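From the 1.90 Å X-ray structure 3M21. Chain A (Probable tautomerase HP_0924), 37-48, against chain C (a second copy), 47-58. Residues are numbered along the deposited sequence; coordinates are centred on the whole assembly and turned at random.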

# COMPACT_ATOMS: atom_id res chain seq x y z
N ASN A 37 -13.20 -14.83 8.47
CA ASN A 37 -13.09 -14.99 9.92
C ASN A 37 -12.77 -13.62 10.53
O ASN A 37 -11.61 -13.22 10.59
CB ASN A 37 -11.98 -15.98 10.25
N LYS A 38 -13.81 -12.92 10.98
CA LYS A 38 -13.66 -11.60 11.57
C LYS A 38 -12.46 -11.48 12.51
O LYS A 38 -11.80 -10.44 12.56
CB LYS A 38 -14.94 -11.23 12.32
N ALA A 39 -12.19 -12.55 13.24
CA ALA A 39 -11.08 -12.58 14.19
C ALA A 39 -9.74 -12.22 13.55
O ALA A 39 -8.86 -11.65 14.20
CB ALA A 39 -10.99 -13.95 14.84
N SER A 40 -9.59 -12.56 12.27
CA SER A 40 -8.35 -12.30 11.55
C SER A 40 -8.37 -11.04 10.69
O SER A 40 -7.35 -10.64 10.14
CB SER A 40 -8.00 -13.51 10.67
OG SER A 40 -9.10 -13.88 9.85
N ILE A 41 -9.54 -10.41 10.58
CA ILE A 41 -9.66 -9.20 9.78
C ILE A 41 -8.94 -8.01 10.41
O ILE A 41 -9.27 -7.59 11.52
CB ILE A 41 -11.15 -8.83 9.57
CG1 ILE A 41 -11.86 -9.97 8.84
CG2 ILE A 41 -11.25 -7.52 8.79
CD1 ILE A 41 -13.34 -9.73 8.63
N VAL A 42 -7.96 -7.47 9.70
CA VAL A 42 -7.20 -6.31 10.17
C VAL A 42 -7.57 -5.10 9.33
O VAL A 42 -7.64 -5.18 8.10
CB VAL A 42 -5.67 -6.53 10.06
CG1 VAL A 42 -4.93 -5.19 10.17
CG2 VAL A 42 -5.20 -7.47 11.16
N VAL A 43 -7.81 -3.98 10.00
CA VAL A 43 -8.18 -2.77 9.29
C VAL A 43 -7.31 -1.63 9.77
O VAL A 43 -7.00 -1.53 10.96
CB VAL A 43 -9.68 -2.41 9.53
CG1 VAL A 43 -10.05 -1.16 8.75
CG2 VAL A 43 -10.56 -3.58 9.11
N ILE A 44 -6.87 -0.80 8.83
CA ILE A 44 -6.06 0.37 9.16
C ILE A 44 -6.61 1.55 8.39
O ILE A 44 -6.80 1.50 7.17
CB ILE A 44 -4.56 0.17 8.80
CG1 ILE A 44 -3.92 -0.84 9.76
CG2 ILE A 44 -3.82 1.52 8.94
CD1 ILE A 44 -2.46 -1.14 9.48
N ILE A 45 -6.87 2.62 9.11
CA ILE A 45 -7.41 3.84 8.53
C ILE A 45 -6.31 4.89 8.56
O ILE A 45 -5.76 5.19 9.63
CB ILE A 45 -8.61 4.35 9.36
CG1 ILE A 45 -9.69 3.27 9.41
CG2 ILE A 45 -9.16 5.63 8.76
CD1 ILE A 45 -10.71 3.49 10.49
N ASP A 46 -5.98 5.41 7.39
CA ASP A 46 -4.97 6.44 7.27
C ASP A 46 -5.70 7.73 6.96
O ASP A 46 -6.63 7.74 6.17
CB ASP A 46 -3.99 6.12 6.13
CG ASP A 46 -3.25 4.81 6.36
OD1 ASP A 46 -2.74 4.61 7.48
OD2 ASP A 46 -3.18 3.98 5.44
N GLU A 47 -5.31 8.80 7.64
CA GLU A 47 -5.92 10.10 7.40
C GLU A 47 -4.88 10.93 6.65
O GLU A 47 -3.76 11.11 7.13
CB GLU A 47 -6.31 10.72 8.75
CG GLU A 47 -7.47 9.97 9.42
CD GLU A 47 -7.83 10.52 10.79
OE1 GLU A 47 -7.54 9.84 11.80
OE2 GLU A 47 -8.40 11.62 10.86
N VAL A 48 -5.25 11.40 5.47
CA VAL A 48 -4.37 12.16 4.60
C VAL A 48 -4.72 13.64 4.57
O VAL A 48 -5.90 13.99 4.45
CB VAL A 48 -4.45 11.62 3.15
CG1 VAL A 48 -3.39 12.28 2.29
CG2 VAL A 48 -4.27 10.09 3.15
N GLU C 47 3.32 4.48 11.82
CA GLU C 47 2.77 4.36 13.16
C GLU C 47 1.30 4.76 13.07
O GLU C 47 0.96 5.87 12.65
CB GLU C 47 3.54 5.27 14.11
CG GLU C 47 5.02 4.94 14.18
CD GLU C 47 5.83 6.00 14.88
OE1 GLU C 47 5.62 6.21 16.09
OE2 GLU C 47 6.67 6.63 14.20
N VAL C 48 0.43 3.83 13.45
CA VAL C 48 -1.01 4.02 13.40
C VAL C 48 -1.61 4.30 14.77
O VAL C 48 -1.30 3.61 15.75
CB VAL C 48 -1.68 2.75 12.82
CG1 VAL C 48 -3.15 2.98 12.60
CG2 VAL C 48 -0.98 2.36 11.51
N ASP C 49 -2.48 5.30 14.83
CA ASP C 49 -3.14 5.66 16.08
C ASP C 49 -3.99 4.47 16.53
O ASP C 49 -4.60 3.79 15.70
CB ASP C 49 -4.03 6.89 15.87
CG ASP C 49 -4.57 7.45 17.17
OD1 ASP C 49 -3.95 8.39 17.72
OD2 ASP C 49 -5.60 6.94 17.66
N SER C 50 -4.03 4.23 17.84
CA SER C 50 -4.78 3.11 18.39
C SER C 50 -6.25 3.10 17.95
O SER C 50 -6.86 2.03 17.85
CB SER C 50 -4.71 3.12 19.93
OG SER C 50 -5.40 4.26 20.44
N ASN C 51 -6.80 4.27 17.68
CA ASN C 51 -8.21 4.37 17.26
C ASN C 51 -8.40 4.10 15.78
O ASN C 51 -9.53 3.94 15.31
CB ASN C 51 -8.75 5.76 17.59
CG ASN C 51 -8.82 6.02 19.08
OD1 ASN C 51 -9.68 5.46 19.76
ND2 ASN C 51 -7.92 6.84 19.59
N ASN C 52 -7.29 4.03 15.05
CA ASN C 52 -7.31 3.84 13.61
C ASN C 52 -6.92 2.44 13.16
O ASN C 52 -6.93 2.14 11.96
CB ASN C 52 -6.36 4.84 12.96
CG ASN C 52 -6.90 6.25 13.00
OD1 ASN C 52 -7.27 6.76 14.06
ND2 ASN C 52 -6.94 6.89 11.83
N TYR C 53 -6.57 1.58 14.11
CA TYR C 53 -6.17 0.21 13.81
C TYR C 53 -7.24 -0.73 14.36
O TYR C 53 -7.62 -0.63 15.52
CB TYR C 53 -4.83 -0.08 14.48
CG TYR C 53 -4.10 -1.27 13.92
CD1 TYR C 53 -2.96 -1.11 13.15
CD2 TYR C 53 -4.53 -2.57 14.19
CE1 TYR C 53 -2.26 -2.20 12.66
CE2 TYR C 53 -3.84 -3.67 13.71
CZ TYR C 53 -2.70 -3.47 12.94
OH TYR C 53 -2.02 -4.56 12.46
N GLY C 54 -7.71 -1.64 13.52
CA GLY C 54 -8.73 -2.57 13.96
C GLY C 54 -8.30 -4.01 13.84
O GLY C 54 -7.53 -4.38 12.94
N LEU C 55 -8.79 -4.84 14.75
CA LEU C 55 -8.47 -6.26 14.76
C LEU C 55 -9.69 -6.99 15.31
O LEU C 55 -10.11 -6.73 16.44
CB LEU C 55 -7.24 -6.54 15.63
CG LEU C 55 -6.78 -7.99 15.76
CD1 LEU C 55 -6.31 -8.51 14.40
CD2 LEU C 55 -5.65 -8.09 16.77
N GLY C 56 -10.26 -7.89 14.52
CA GLY C 56 -11.42 -8.63 14.97
C GLY C 56 -12.67 -7.77 15.05
O GLY C 56 -13.64 -8.14 15.73
N GLY C 57 -12.66 -6.63 14.37
CA GLY C 57 -13.82 -5.75 14.38
C GLY C 57 -13.77 -4.67 15.45
O GLY C 57 -14.67 -3.84 15.54
N GLU C 58 -12.71 -4.68 16.25
CA GLU C 58 -12.54 -3.69 17.32
C GLU C 58 -11.24 -2.91 17.16
O GLU C 58 -10.24 -3.44 16.69
CB GLU C 58 -12.57 -4.39 18.67
O HOH W 1 -11.26 -5.59 12.24

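The apolar centre lies on one face of a two-stranded antiparallel pairing, where V42(A) and I44(A) meet Y53(C) and L55(C), with V48(C) joining from the loop. I44(A), in an m,t rotamer, brings CD1 to 3.4 Å from CE1 of Y53(C), while its CG2 sits 3.9 Å from CG2 of V48(C). V42(A) divides its closest carbon contacts: CG1 lies 4.0 Å from CZ of Y53(C), and CG2 lies 3.6 Å from CD1 of L55(C). V42(A) and I44(A) pack obliquely against the tyrosine ring, and V43(A) O lies over one of its faces.

The backbone sets this register. Strand 42-47 of chain A and strand 53-55 of chain C run at 169°, their axes approaching to 4.6 Å. V43(A) faces G54(C) as the hydrogen-bonded pair: V43(A) N donates to G54(C) O at 3.0 Å, and G54(C) N to V43(A) O at 2.7 Å, both nearly linear. V43(A) turns its side chain to the face opposite the apolar cluster, where G54(C) offers none. The ladder extends both ways, through I45(A) N to N52(C) O at 2.9 Å and G56(C) N to I41(A) O at 3.2 Å.

Beyond L55(C), a type I' turn reverses chain C. Positive phi at G56(C) favours glycine, and at G57(C) a CB would be jammed against the carbonyl O of G56(C). G56(C) CA comes within 3.0 Å of K38(A) O in a CA-H...O contact. A water spans this end, donating to I41(A) O at 2.9 Å and accepting from G57(C) N at 2.8 Å.

At the other end, N52(C) supplies the polar edge. Its side chain adds two further bonds to the ladder: ND2 donates to I45(A) O and to E47(A) OE1, each at 3.0 Å. One amide nitrogen thus donates to a backbone carbonyl and to one carboxylate oxygen, which is also bonded elsewhere in the structure.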